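Local coordinates for protein glycerate 2-kinase (Pyrococcus horikoshii, PDB 1X3L) that catalyses the ATP-dependent phosphorylation of D-glycerate to 2-phosphoglycerate, with magnesium as cofactor, and also accepts other phosphate donors such as GTP or pyrophosphate, at residues Thr352-Leu358 with Val381-Lys387; Leu358-Ile362 with Ala431-Ser435; Val73-Val77 with Ala112-Arg118; Ser159-Glu165 with Ile223-Ile229; Thr291-Ala297 with Gly327-Thr333. One frame throughout, in Å; residues are numbered along the deposited sequence.

In the fold
Contacts 1, 2 and 5 all reach the mixed sheet that includes strands 322-328, 359-366 and 427-435. Contact 2 is the most buried, a strand pair inside that sheet. Contact 1 lies beside it, about 9 Å away between centres, and shares Leu-358; Val-381 O probably accepts a hydrogen bond from Ile-362 N. Contact 5 reaches the same sheet and joins its segments by backbone bonds and the bonds of a carboxylate. Contacts 3 and 4 lie in the first half of the chain, their centres about 36 Å apart. Contact 3 packs a helix on the six-stranded parallel sheet and adds a salt bridge at its exposed end. Contact 4, only partly buried, joins helix ends through a tyrosine and a glutamate.

Contact 1 of 5, residues Thr352-Leu358 with Val381-Lys387; sequences TRKISDL and VDGTTYK
Thr-352 to Lys-354 have helical angles; a type I turn spans Arg-353 to Ser-356. Thr-352 CG2 meets Val-381 CG1 at 3.5 Å. A water accepts from Tyr-386 N (2.9 Å) and donates to Thr-352 O (2.6 Å) and Asp-382 O (2.9 Å). Arg-353 is extended; its CG lies 4.0 Å from the ring centroid of Tyr-386 (chi1 t), a CH-pi contact. Ile-355 CD1 (chi1 p) lies 3.6 Å from Asp-382 O. This loop, after helix 343-351, packs against the passage from strand 378-382 into helix 385-391. Asp-382 and Thr-385 form a capping box: Asp-382 N donates to Thr-385 OG1 (2.9 Å), and Asp-382 OD1 accepts from Thr-384 N (2.8 Å) and weakly from Thr-385 N (3.2 Å). Ser-356 CA lies 4.4 Å from Gly-383 CA. Asp-357 (positive phi, type II turn Ile-355 to Leu-358) donates from N to Gly-383 O at 2.7 Å. Its OD2 makes a salt bridge with Lys-387 NZ (3.1 Å). Leu-358 O lies 3.3 Å from Gly-383 CA, where a CB would clash.

Contact 2 of 5, residues Leu358-Ile362 with Ala431-Ser435; sequences LEALI and AIVTS
Strands 359-362 and 431-435 run antiparallel, with axes 4.6 Å apart at closest and an angle of 168°. Leu-361 and Ile-432 form a hydrogen-bonded pair, CA to CA 5.1 Å: Leu-361 N donates to Ile-432 O at 2.9 Å and Ile-432 N to Leu-361 O at 2.7 Å. The non-hydrogen-bonded pairs are Ala-360 with Val-433 (CA to CA 4.3 Å) and Ile-362 with Ala-431 (4.5 Å). Glu-359 centres an inverse gamma turn, and its O accepts from Thr-434 N at 3.0 Å. A water accepts a hydrogen bond from Glu-359 N and donates one to Ser-435 O, both 2.8 Å. On one face Ala-360 CB meets Val-433 CG2 at 4.2 Å, and Ile-362 CG1 (chi1 m) meets Ala-431 CB at 4.2 Å. Helix 297-314 covers this face. On the other face Leu-361 CD2 (chi1 t) lies 4.3 Å from Ile-432 CD1 (chi1 m), next to Ile-6 of helix 6-20. These neighbouring strands belong to a mixed sheet with helices on both faces, an alpha/beta layering. Apolar side chains on both faces and direct backbone bonds suit the buried part; at the Glu-359 and Ser-435 end a water links the two backbones.

Contact 3 of 5, residues Val73-Val77 with Ala112-Arg118; sequences VEDGV and ALSILNR
Ile-115, with chi1 m and chi2 t, has the largest surface covered here. Its CD1 reaches 3.3 Å from Gly-76 CA, 3.5 Å from Val-77 N and 3.8 Å from Val-77 CG1. Gly-76 is nearly fully extended. Val-77 takes chi1 p; its CG1 lies 4.3 Å from Ala-112 CB, one helical turn before Ile-115. The CA atoms of Gly-76 and Ile-115 are 6.6 Å apart, and those of Val-77 and Ala-112 6.5 Å. The axes of strand 75-77 and helix 112-118 approach to 8.2 Å at a signed crossing angle of -154°, so the two run roughly antiparallel. This is helix-on-sheet packing in an alpha/beta fold: helix 103-118 lies against a parallel sheet in which 75-81 neighbours 51-56, and Ala-112 and Ile-115 also touch Ile-54 and Tyr-52 of that strand. Arg-118 continues the helix face one turn further. Its side chain is extended, t at every chi angle. NH2 donates to Glu-74 OE2 at 2.8 Å in a salt bridge. With chi1 t, Glu-74 lays its CG over one face of the Arg-118 guanidinium; chi2 is p. Asp-75 (chi1 t) brings CB to 4.0 Å from Arg-118 NH1.

Contact 4 of 5, residues Ser159-Glu165 with Ile223-Ile229; sequences SGAKIHE and ILELYDI
Tyr-227 has the most surface covered, then Glu-165 and Ile-223. Tyr-227 (chi1 m) is the first non-helical residue after helix 217-226. Its OH donates to Glu-165 OE1 at 2.6 Å, near the ring plane. Gly-160 O sits over one ring face, 3.7 Å from Tyr-227 CZ, and Ala-161 CB comes within 3.2 Å of Tyr-227 CE1. Glu-165 (chi1 m, chi2 t) uses the same OE1 to accept from Lys-162 N at 3.2 Å. Lys-162 is the N-cap of the next helix, so one carboxylate oxygen joins the helix start to the tyrosine. Ile-223 (chi1 m, chi2 t) places CD1 3.5 Å from Glu-165 CB and 3.3 Å from Glu-165 O. Asp-228 (positive phi) is the C-prime residue of a Schellman motif (Ile-229 N to Leu-224 O 2.9 Å, Asp-228 N to Glu-225 O 2.7 Å). The end of helix 217-226 meets the link between helices 146-158 and 163-171; Ile-229 packs on Leu-155 and Leu-156 of the former, Ile-223 on Thr-168 and Val-169 of the latter.

Contact 5 of 5, residues Thr291-Ala297 with Gly327-Thr333; sequences TTLEGEA and GGETTVT
Glu-296 (chi1 t, chi2 p) gives the shortest polar contacts. Its OE1 accepts from Thr-333 OG1 at 2.6 Å and its OE2 from Thr-333 N at 2.7 Å. A water joins OE1 to Thr-331 OG1. Leu-293 N donates to Gly-327 O at 2.8 Å and Glu-329 N to Leu-293 O at 2.9 Å, a parallel bridge of Leu-293 with Gly-328 (CA to CA 4.4 Å). Thr-331 N donates to Gly-295 O at 2.9 Å and Ala-297 N to Thr-331 O at 2.8 Å. Between these, a water accepts from Gly-295 N and donates to Glu-329 O (both 2.9 Å). A CB on Gly-328 would clash with Leu-293 O. Leu-293 CD2 (chi1 t) packs on Thr-330 CG2 at 3.7 Å, and Ala-297 CB on Val-332 CG2 at 3.9 Å. Segment 291-297 follows strand 285-290 after a corner at Thr-291; segment 327-333 begins at the end of its mixed-sheet parallel neighbour, strand 322-328. Helix 297-314 starts after the N-cap Glu-296. Glu-329, hydrogen-bonded through OE1 to Ser-427, has its side chain about 12 Å from that of Lys-58, probably a substrate-binding residue. Backbone bonds join the segments, and the Glu-296 carboxylate, held by Thr-333, extends the link.

Contact 1 of 5, residues Thr352-Leu358 with Val381-Lys387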
# COMPACT_ATOMS: atom_id res chain seq x y z
N THR A 352 -7.52 8.52 25.13
CA THR A 352 -7.87 9.76 25.84
C THR A 352 -7.72 9.75 27.35
O THR A 352 -7.21 10.70 27.93
CB THR A 352 -9.32 10.23 25.53
OG1 THR A 352 -10.26 9.21 25.89
CG2 THR A 352 -9.47 10.58 24.05
N ARG A 353 -8.17 8.68 28.01
CA ARG A 353 -8.07 8.65 29.46
C ARG A 353 -6.64 8.63 29.97
O ARG A 353 -6.30 9.35 30.91
CB ARG A 353 -8.84 7.45 30.04
CG ARG A 353 -8.94 7.50 31.56
CD ARG A 353 -10.10 6.66 32.08
NE ARG A 353 -10.42 6.97 33.48
CZ ARG A 353 -11.52 6.57 34.10
NH1 ARG A 353 -12.42 5.83 33.45
NH2 ARG A 353 -11.74 6.91 35.36
N LYS A 354 -5.79 7.83 29.35
CA LYS A 354 -4.40 7.75 29.79
C LYS A 354 -3.58 9.01 29.55
O LYS A 354 -2.60 9.23 30.25
CB LYS A 354 -3.70 6.55 29.14
CG LYS A 354 -3.92 5.23 29.89
CD LYS A 354 -3.26 4.07 29.18
CE LYS A 354 -3.37 2.78 29.98
NZ LYS A 354 -2.51 2.81 31.20
N ILE A 355 -3.97 9.84 28.59
CA ILE A 355 -3.20 11.06 28.35
C ILE A 355 -3.88 12.30 28.91
O ILE A 355 -3.44 13.42 28.66
CB ILE A 355 -2.91 11.29 26.83
CG1 ILE A 355 -4.19 11.64 26.08
CG2 ILE A 355 -2.24 10.05 26.22
CD1 ILE A 355 -3.94 12.13 24.65
N SER A 356 -4.96 12.09 29.66
CA SER A 356 -5.69 13.19 30.27
C SER A 356 -4.76 14.06 31.12
O SER A 356 -3.97 13.55 31.91
CB SER A 356 -6.83 12.65 31.15
OG SER A 356 -7.59 13.70 31.71
N ASP A 357 -4.86 15.38 30.94
CA ASP A 357 -4.05 16.35 31.67
C ASP A 357 -2.57 16.39 31.31
O ASP A 357 -1.79 17.10 31.95
CB ASP A 357 -4.20 16.13 33.18
CG ASP A 357 -5.60 16.45 33.68
OD1 ASP A 357 -6.15 17.49 33.25
OD2 ASP A 357 -6.14 15.68 34.50
N LEU A 358 -2.16 15.65 30.29
CA LEU A 358 -0.76 15.67 29.88
C LEU A 358 -0.59 16.61 28.69
O LEU A 358 -1.55 16.90 27.97
CB LEU A 358 -0.30 14.25 29.50
CG LEU A 358 -0.43 13.18 30.58
CD1 LEU A 358 0.04 11.84 30.04
CD2 LEU A 358 0.39 13.59 31.80
N VAL A 381 -6.73 13.50 19.38
CA VAL A 381 -7.05 13.85 20.75
C VAL A 381 -5.83 14.40 21.48
O VAL A 381 -4.70 14.16 21.08
CB VAL A 381 -7.53 12.60 21.53
CG1 VAL A 381 -8.82 12.05 20.90
CG2 VAL A 381 -6.45 11.52 21.49
N ASP A 382 -6.07 15.16 22.54
CA ASP A 382 -4.97 15.70 23.32
C ASP A 382 -5.26 15.53 24.80
O ASP A 382 -6.21 14.84 25.17
CB ASP A 382 -4.72 17.18 22.98
CG ASP A 382 -5.96 18.04 23.15
OD1 ASP A 382 -6.70 17.83 24.13
OD2 ASP A 382 -6.18 18.94 22.31
N GLY A 383 -4.44 16.16 25.65
CA GLY A 383 -4.61 16.05 27.09
C GLY A 383 -5.88 16.66 27.67
O GLY A 383 -6.19 16.46 28.85
N THR A 384 -6.62 17.41 26.86
CA THR A 384 -7.85 18.03 27.34
C THR A 384 -9.09 17.25 26.91
O THR A 384 -10.18 17.48 27.43
CB THR A 384 -8.04 19.45 26.79
OG1 THR A 384 -8.43 19.37 25.41
CG2 THR A 384 -6.75 20.25 26.91
N THR A 385 -8.91 16.32 25.97
CA THR A 385 -10.04 15.57 25.43
C THR A 385 -10.88 14.75 26.41
O THR A 385 -12.11 14.84 26.38
CB THR A 385 -9.59 14.65 24.30
OG1 THR A 385 -8.88 15.41 23.31
CG2 THR A 385 -10.81 14.01 23.64
N TYR A 386 -10.24 13.96 27.26
CA TYR A 386 -10.99 13.14 28.19
C TYR A 386 -11.99 13.98 29.00
O TYR A 386 -13.18 13.66 29.04
CB TYR A 386 -10.05 12.40 29.15
CG TYR A 386 -10.78 11.39 30.00
CD1 TYR A 386 -11.40 10.28 29.42
CD2 TYR A 386 -10.89 11.55 31.38
CE1 TYR A 386 -12.12 9.37 30.19
CE2 TYR A 386 -11.61 10.65 32.16
CZ TYR A 386 -12.22 9.56 31.56
OH TYR A 386 -12.95 8.67 32.31
N LYS A 387 -11.52 15.06 29.61
CA LYS A 387 -12.40 15.90 30.40
C LYS A 387 -13.51 16.57 29.59
O LYS A 387 -14.60 16.81 30.11
CB LYS A 387 -11.59 16.93 31.19
CG LYS A 387 -10.82 16.28 32.34
CD LYS A 387 -10.07 17.27 33.23
CE LYS A 387 -9.40 16.52 34.39
NZ LYS A 387 -8.62 17.41 35.30
O HOH W 1 -7.42 13.21 27.29
O HOH W 2 -8.77 15.53 29.88

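Contact 2 of 5, residues Leu358-Ile362 with Ala431-Ser435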
# COMPACT_ATOMS: atom_id res chain seq x y z
N LEU A 358 -2.16 15.65 30.29
CA LEU A 358 -0.76 15.67 29.88
C LEU A 358 -0.59 16.61 28.69
O LEU A 358 -1.55 16.90 27.97
CB LEU A 358 -0.30 14.25 29.50
CG LEU A 358 -0.43 13.18 30.58
CD1 LEU A 358 0.04 11.84 30.04
CD2 LEU A 358 0.39 13.59 31.80
N GLU A 359 0.62 17.11 28.51
CA GLU A 359 0.93 18.00 27.39
C GLU A 359 1.27 17.06 26.24
O GLU A 359 2.43 16.95 25.83
CB GLU A 359 2.13 18.90 27.71
CG GLU A 359 1.87 19.91 28.81
CD GLU A 359 0.69 20.82 28.48
OE1 GLU A 359 0.63 21.33 27.35
OE2 GLU A 359 -0.17 21.02 29.37
N ALA A 360 0.26 16.37 25.74
CA ALA A 360 0.48 15.40 24.68
C ALA A 360 -0.66 15.37 23.68
O ALA A 360 -1.76 15.87 23.94
CB ALA A 360 0.68 14.02 25.28
N LEU A 361 -0.40 14.77 22.52
CA LEU A 361 -1.40 14.65 21.49
C LEU A 361 -1.20 13.34 20.77
O LEU A 361 -0.07 12.86 20.62
CB LEU A 361 -1.29 15.81 20.49
CG LEU A 361 -2.25 15.83 19.29
CD1 LEU A 361 -2.54 17.26 18.86
CD2 LEU A 361 -1.65 15.03 18.14
N ILE A 362 -2.30 12.72 20.37
CA ILE A 362 -2.25 11.48 19.63
C ILE A 362 -3.18 11.62 18.44
O ILE A 362 -4.36 11.95 18.60
CB ILE A 362 -2.71 10.25 20.46
CG1 ILE A 362 -1.64 9.88 21.50
CG2 ILE A 362 -2.96 9.06 19.54
CD1 ILE A 362 -2.02 8.71 22.39
N ALA A 431 2.32 10.16 18.16
CA ALA A 431 2.16 10.56 19.56
C ALA A 431 3.16 11.66 19.87
O ALA A 431 4.37 11.50 19.68
CB ALA A 431 2.38 9.36 20.48
N ILE A 432 2.66 12.80 20.35
CA ILE A 432 3.53 13.92 20.65
C ILE A 432 3.49 14.28 22.13
O ILE A 432 2.42 14.40 22.72
CB ILE A 432 3.12 15.18 19.85
CG1 ILE A 432 3.09 14.86 18.35
CG2 ILE A 432 4.09 16.32 20.14
CD1 ILE A 432 2.47 15.95 17.51
N VAL A 433 4.67 14.43 22.73
CA VAL A 433 4.76 14.86 24.13
C VAL A 433 5.68 16.07 24.11
O VAL A 433 6.85 15.97 23.75
CB VAL A 433 5.34 13.77 25.04
CG1 VAL A 433 5.31 14.24 26.49
CG2 VAL A 433 4.56 12.47 24.89
N THR A 434 5.15 17.23 24.48
CA THR A 434 5.94 18.45 24.46
C THR A 434 6.58 18.77 25.80
O THR A 434 7.56 19.52 25.86
CB THR A 434 5.08 19.64 24.02
OG1 THR A 434 3.92 19.73 24.85
CG2 THR A 434 4.64 19.47 22.57
N SER A 435 6.06 18.20 26.88
CA SER A 435 6.61 18.49 28.20
C SER A 435 6.17 17.47 29.23
O SER A 435 5.15 16.81 29.05
CB SER A 435 6.17 19.89 28.63
OG SER A 435 6.68 20.22 29.90
O HOH W 3 2.69 16.26 30.27

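Contact 3 of 5, residues Val73-Val77 with Ala112-Arg118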
# COMPACT_ATOMS: atom_id res chain seq x y z
N VAL A 73 9.05 10.34 -22.96
CA VAL A 73 8.67 8.94 -23.13
C VAL A 73 8.29 8.60 -24.56
O VAL A 73 7.37 9.19 -25.13
CB VAL A 73 7.50 8.58 -22.19
CG1 VAL A 73 7.09 7.13 -22.40
CG2 VAL A 73 7.90 8.81 -20.74
N GLU A 74 9.01 7.65 -25.14
CA GLU A 74 8.76 7.21 -26.51
C GLU A 74 7.34 6.69 -26.64
O GLU A 74 6.62 7.04 -27.58
CB GLU A 74 9.74 6.10 -26.89
CG GLU A 74 9.51 5.52 -28.28
CD GLU A 74 9.52 6.57 -29.37
OE1 GLU A 74 10.42 7.44 -29.34
OE2 GLU A 74 8.64 6.52 -30.25
N ASP A 75 6.93 5.87 -25.68
CA ASP A 75 5.59 5.30 -25.68
C ASP A 75 5.37 4.46 -24.43
O ASP A 75 6.32 4.19 -23.68
CB ASP A 75 5.39 4.44 -26.94
CG ASP A 75 3.95 3.97 -27.10
OD1 ASP A 75 3.03 4.79 -26.92
OD2 ASP A 75 3.74 2.78 -27.43
N GLY A 76 4.13 4.05 -24.20
CA GLY A 76 3.82 3.24 -23.04
C GLY A 76 2.33 3.04 -22.85
O GLY A 76 1.52 3.45 -23.69
N VAL A 77 1.96 2.41 -21.75
CA VAL A 77 0.56 2.16 -21.44
C VAL A 77 0.33 2.23 -19.94
O VAL A 77 1.19 1.85 -19.14
CB VAL A 77 0.09 0.78 -21.95
CG1 VAL A 77 0.79 -0.34 -21.19
CG2 VAL A 77 -1.42 0.65 -21.81
N ALA A 112 1.08 -4.05 -22.94
CA ALA A 112 2.37 -4.02 -22.26
C ALA A 112 3.39 -4.94 -22.94
O ALA A 112 4.55 -4.57 -23.11
CB ALA A 112 2.21 -4.41 -20.80
N LEU A 113 2.96 -6.13 -23.34
CA LEU A 113 3.87 -7.07 -24.00
C LEU A 113 4.33 -6.48 -25.33
O LEU A 113 5.49 -6.63 -25.72
CB LEU A 113 3.19 -8.42 -24.24
CG LEU A 113 2.57 -9.17 -23.06
CD1 LEU A 113 2.48 -10.64 -23.42
CD2 LEU A 113 3.39 -8.99 -21.81
N SER A 114 3.41 -5.82 -26.02
CA SER A 114 3.72 -5.20 -27.30
C SER A 114 4.85 -4.20 -27.12
O SER A 114 5.79 -4.15 -27.92
CB SER A 114 2.48 -4.49 -27.85
OG SER A 114 2.80 -3.70 -28.97
N ILE A 115 4.76 -3.40 -26.06
CA ILE A 115 5.77 -2.40 -25.76
C ILE A 115 7.12 -3.04 -25.44
O ILE A 115 8.16 -2.55 -25.87
CB ILE A 115 5.33 -1.52 -24.57
CG1 ILE A 115 4.11 -0.68 -24.99
CG2 ILE A 115 6.47 -0.62 -24.11
CD1 ILE A 115 3.46 0.07 -23.86
N LEU A 116 7.09 -4.13 -24.69
CA LEU A 116 8.32 -4.83 -24.31
C LEU A 116 8.94 -5.56 -25.51
O LEU A 116 10.13 -5.86 -25.52
CB LEU A 116 8.04 -5.82 -23.18
CG LEU A 116 7.68 -5.18 -21.84
CD1 LEU A 116 7.37 -6.27 -20.82
CD2 LEU A 116 8.83 -4.31 -21.36
N ASN A 117 8.12 -5.84 -26.51
CA ASN A 117 8.62 -6.51 -27.70
C ASN A 117 9.42 -5.49 -28.50
O ASN A 117 10.43 -5.82 -29.13
CB ASN A 117 7.47 -7.06 -28.53
CG ASN A 117 7.95 -7.81 -29.76
OD1 ASN A 117 8.69 -8.79 -29.64
ND2 ASN A 117 7.54 -7.35 -30.93
N ARG A 118 8.97 -4.24 -28.46
CA ARG A 118 9.61 -3.15 -29.19
C ARG A 118 10.84 -2.57 -28.48
O ARG A 118 11.77 -2.10 -29.13
CB ARG A 118 8.60 -2.03 -29.44
CG ARG A 118 9.19 -0.80 -30.09
CD ARG A 118 8.17 0.33 -30.16
NE ARG A 118 8.77 1.58 -30.62
CZ ARG A 118 8.13 2.74 -30.66
NH1 ARG A 118 6.87 2.82 -30.26
NH2 ARG A 118 8.76 3.83 -31.08

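Contact 4 of 5, residues Ser159-Glu165 with Ile223-Ile229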
# COMPACT_ATOMS: atom_id res chain seq x y z
N SER A 159 -13.16 -23.39 -1.39
CA SER A 159 -12.64 -24.48 -0.57
C SER A 159 -11.75 -23.99 0.57
O SER A 159 -11.10 -24.78 1.24
CB SER A 159 -11.85 -25.45 -1.44
OG SER A 159 -10.73 -24.81 -2.03
N GLY A 160 -11.75 -22.68 0.78
CA GLY A 160 -10.93 -22.11 1.84
C GLY A 160 -9.46 -22.41 1.64
O GLY A 160 -8.93 -23.38 2.18
N ALA A 161 -8.80 -21.56 0.87
CA ALA A 161 -7.38 -21.74 0.60
C ALA A 161 -6.59 -20.54 1.11
O ALA A 161 -7.05 -19.40 1.00
CB ALA A 161 -7.15 -21.91 -0.89
N LYS A 162 -5.41 -20.79 1.67
CA LYS A 162 -4.59 -19.71 2.18
C LYS A 162 -4.23 -18.76 1.03
O LYS A 162 -4.03 -19.20 -0.10
CB LYS A 162 -3.32 -20.27 2.84
CG LYS A 162 -3.61 -21.15 4.05
CD LYS A 162 -2.33 -21.51 4.80
CE LYS A 162 -2.63 -22.41 6.00
NZ LYS A 162 -1.41 -22.70 6.82
N ILE A 163 -4.17 -17.47 1.33
CA ILE A 163 -3.88 -16.46 0.32
C ILE A 163 -2.59 -16.65 -0.48
O ILE A 163 -2.54 -16.35 -1.67
CB ILE A 163 -3.89 -15.04 0.95
CG1 ILE A 163 -3.41 -14.00 -0.07
CG2 ILE A 163 -3.02 -15.03 2.20
CD1 ILE A 163 -3.41 -12.59 0.45
N HIS A 164 -1.53 -17.14 0.16
CA HIS A 164 -0.28 -17.33 -0.55
C HIS A 164 -0.33 -18.56 -1.46
O HIS A 164 0.40 -18.64 -2.45
CB HIS A 164 0.89 -17.43 0.43
CG HIS A 164 0.90 -18.69 1.24
ND1 HIS A 164 1.29 -19.91 0.71
CD2 HIS A 164 0.59 -18.93 2.53
CE1 HIS A 164 1.22 -20.83 1.65
NE2 HIS A 164 0.80 -20.26 2.77
N GLU A 165 -1.19 -19.51 -1.11
CA GLU A 165 -1.35 -20.73 -1.90
C GLU A 165 -2.15 -20.40 -3.15
O GLU A 165 -1.99 -21.04 -4.19
CB GLU A 165 -2.08 -21.81 -1.10
CG GLU A 165 -1.35 -22.27 0.16
CD GLU A 165 -2.10 -23.35 0.91
OE1 GLU A 165 -3.27 -23.13 1.27
OE2 GLU A 165 -1.51 -24.43 1.14
N ILE A 223 -1.24 -27.99 -4.21
CA ILE A 223 -2.28 -27.13 -3.65
C ILE A 223 -3.67 -27.45 -4.18
O ILE A 223 -4.62 -27.58 -3.40
CB ILE A 223 -1.96 -25.64 -3.92
CG1 ILE A 223 -0.77 -25.19 -3.07
CG2 ILE A 223 -3.18 -24.78 -3.65
CD1 ILE A 223 -0.27 -23.79 -3.37
N LEU A 224 -3.80 -27.56 -5.49
CA LEU A 224 -5.09 -27.87 -6.09
C LEU A 224 -5.61 -29.22 -5.62
O LEU A 224 -6.80 -29.40 -5.40
CB LEU A 224 -5.00 -27.84 -7.62
CG LEU A 224 -4.80 -26.46 -8.24
CD1 LEU A 224 -4.75 -26.58 -9.76
CD2 LEU A 224 -5.94 -25.54 -7.83
N GLU A 225 -4.70 -30.18 -5.46
CA GLU A 225 -5.07 -31.51 -5.01
C GLU A 225 -5.41 -31.49 -3.52
O GLU A 225 -6.41 -32.07 -3.10
CB GLU A 225 -3.92 -32.50 -5.26
CG GLU A 225 -3.66 -32.78 -6.74
CD GLU A 225 -2.52 -33.76 -6.96
OE1 GLU A 225 -1.38 -33.46 -6.53
OE2 GLU A 225 -2.76 -34.83 -7.55
N LEU A 226 -4.58 -30.81 -2.74
CA LEU A 226 -4.79 -30.71 -1.30
C LEU A 226 -6.20 -30.23 -0.96
O LEU A 226 -6.76 -30.62 0.06
CB LEU A 226 -3.77 -29.74 -0.69
CG LEU A 226 -3.92 -29.52 0.82
CD1 LEU A 226 -3.67 -30.83 1.56
CD2 LEU A 226 -2.94 -28.45 1.28
N TYR A 227 -6.76 -29.38 -1.81
CA TYR A 227 -8.10 -28.85 -1.59
C TYR A 227 -9.13 -29.52 -2.49
O TYR A 227 -10.21 -28.97 -2.73
CB TYR A 227 -8.09 -27.34 -1.80
CG TYR A 227 -7.31 -26.60 -0.73
CD1 TYR A 227 -6.58 -25.45 -1.04
CD2 TYR A 227 -7.32 -27.04 0.59
CE1 TYR A 227 -5.87 -24.77 -0.05
CE2 TYR A 227 -6.62 -26.36 1.59
CZ TYR A 227 -5.90 -25.23 1.26
OH TYR A 227 -5.21 -24.56 2.24
N ASP A 228 -8.78 -30.70 -2.98
CA ASP A 228 -9.65 -31.48 -3.86
C ASP A 228 -10.37 -30.70 -4.95
O ASP A 228 -11.56 -30.89 -5.17
CB ASP A 228 -10.67 -32.26 -3.02
CG ASP A 228 -10.03 -33.36 -2.20
OD1 ASP A 228 -9.43 -34.28 -2.80
OD2 ASP A 228 -10.13 -33.31 -0.95
N ILE A 229 -9.65 -29.81 -5.62
CA ILE A 229 -10.23 -29.03 -6.71
C ILE A 229 -9.43 -29.24 -7.98
O ILE A 229 -9.73 -28.66 -9.02
CB ILE A 229 -10.27 -27.52 -6.38
CG1 ILE A 229 -8.88 -27.04 -5.98
CG2 ILE A 229 -11.29 -27.25 -5.28
CD1 ILE A 229 -8.81 -25.55 -5.73

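Contact 5 of 5, residues Thr291-Ala297 with Gly327-Thr333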
# COMPACT_ATOMS: atom_id res chain seq x y z
N THR A 291 6.46 -0.25 12.08
CA THR A 291 5.75 0.00 10.84
C THR A 291 4.90 -1.22 10.52
O THR A 291 4.33 -1.32 9.44
CB THR A 291 6.73 0.22 9.67
OG1 THR A 291 7.65 -0.87 9.60
CG2 THR A 291 7.49 1.53 9.85
N THR A 292 4.80 -2.12 11.49
CA THR A 292 4.03 -3.35 11.33
C THR A 292 3.06 -3.59 12.48
O THR A 292 2.78 -4.74 12.85
CB THR A 292 4.96 -4.57 11.18
OG1 THR A 292 5.80 -4.69 12.34
CG2 THR A 292 5.84 -4.42 9.95
N LEU A 293 2.56 -2.51 13.07
CA LEU A 293 1.60 -2.61 14.16
C LEU A 293 0.36 -3.32 13.64
O LEU A 293 -0.17 -2.98 12.58
CB LEU A 293 1.21 -1.22 14.66
CG LEU A 293 0.16 -1.18 15.77
CD1 LEU A 293 0.81 -1.57 17.08
CD2 LEU A 293 -0.45 0.22 15.88
N GLU A 294 -0.11 -4.31 14.39
CA GLU A 294 -1.31 -5.05 14.04
C GLU A 294 -2.00 -5.44 15.34
O GLU A 294 -1.35 -5.52 16.38
CB GLU A 294 -0.94 -6.30 13.23
CG GLU A 294 -0.38 -5.98 11.84
CD GLU A 294 0.09 -7.22 11.09
OE1 GLU A 294 1.05 -7.88 11.56
OE2 GLU A 294 -0.49 -7.53 10.03
N GLY A 295 -3.31 -5.68 15.29
CA GLY A 295 -4.03 -6.04 16.49
C GLY A 295 -5.26 -5.17 16.71
O GLY A 295 -5.62 -4.37 15.85
N GLU A 296 -5.91 -5.34 17.86
CA GLU A 296 -7.12 -4.60 18.19
C GLU A 296 -6.86 -3.10 18.41
O GLU A 296 -6.01 -2.71 19.22
CB GLU A 296 -7.76 -5.20 19.45
CG GLU A 296 -9.22 -4.80 19.69
CD GLU A 296 -10.15 -5.28 18.58
OE1 GLU A 296 -9.85 -6.32 17.95
OE2 GLU A 296 -11.19 -4.63 18.34
N ALA A 297 -7.61 -2.28 17.68
CA ALA A 297 -7.48 -0.83 17.76
C ALA A 297 -7.56 -0.27 19.17
O ALA A 297 -6.68 0.46 19.60
CB ALA A 297 -8.55 -0.18 16.88
N GLY A 327 3.30 2.73 12.84
CA GLY A 327 2.61 2.47 11.60
C GLY A 327 2.16 1.03 11.50
O GLY A 327 2.71 0.15 12.17
N GLY A 328 1.15 0.80 10.66
CA GLY A 328 0.62 -0.54 10.46
C GLY A 328 -0.85 -0.45 10.10
O GLY A 328 -1.26 0.44 9.36
N GLU A 329 -1.65 -1.36 10.62
CA GLU A 329 -3.09 -1.34 10.35
C GLU A 329 -3.78 -2.16 11.43
O GLU A 329 -3.66 -3.39 11.47
CB GLU A 329 -3.40 -1.93 8.97
CG GLU A 329 -4.84 -1.67 8.51
CD GLU A 329 -5.05 -0.29 7.87
OE1 GLU A 329 -4.42 0.69 8.30
OE2 GLU A 329 -5.86 -0.19 6.93
N THR A 330 -4.48 -1.49 12.34
CA THR A 330 -5.18 -2.18 13.41
C THR A 330 -6.59 -2.53 12.95
O THR A 330 -7.02 -2.11 11.88
CB THR A 330 -5.29 -1.32 14.68
OG1 THR A 330 -6.04 -0.13 14.39
CG2 THR A 330 -3.90 -0.95 15.20
N THR A 331 -7.30 -3.29 13.77
CA THR A 331 -8.66 -3.68 13.41
C THR A 331 -9.60 -3.62 14.60
O THR A 331 -9.18 -3.67 15.76
CB THR A 331 -8.69 -5.12 12.85
OG1 THR A 331 -8.07 -6.01 13.79
CG2 THR A 331 -7.95 -5.21 11.53
N VAL A 332 -10.89 -3.50 14.31
CA VAL A 332 -11.90 -3.46 15.34
C VAL A 332 -12.73 -4.73 15.22
O VAL A 332 -13.29 -5.02 14.16
CB VAL A 332 -12.81 -2.23 15.19
CG1 VAL A 332 -13.85 -2.22 16.31
CG2 VAL A 332 -11.97 -0.95 15.24
N THR A 333 -12.77 -5.50 16.29
CA THR A 333 -13.54 -6.74 16.32
C THR A 333 -14.96 -6.41 16.76
O THR A 333 -15.18 -5.99 17.90
CB THR A 333 -12.93 -7.75 17.31
OG1 THR A 333 -11.58 -8.02 16.93
CG2 THR A 333 -13.73 -9.05 17.31
O HOH W 4 -4.72 -5.82 12.71
O HOH W 5 -8.16 -7.56 16.11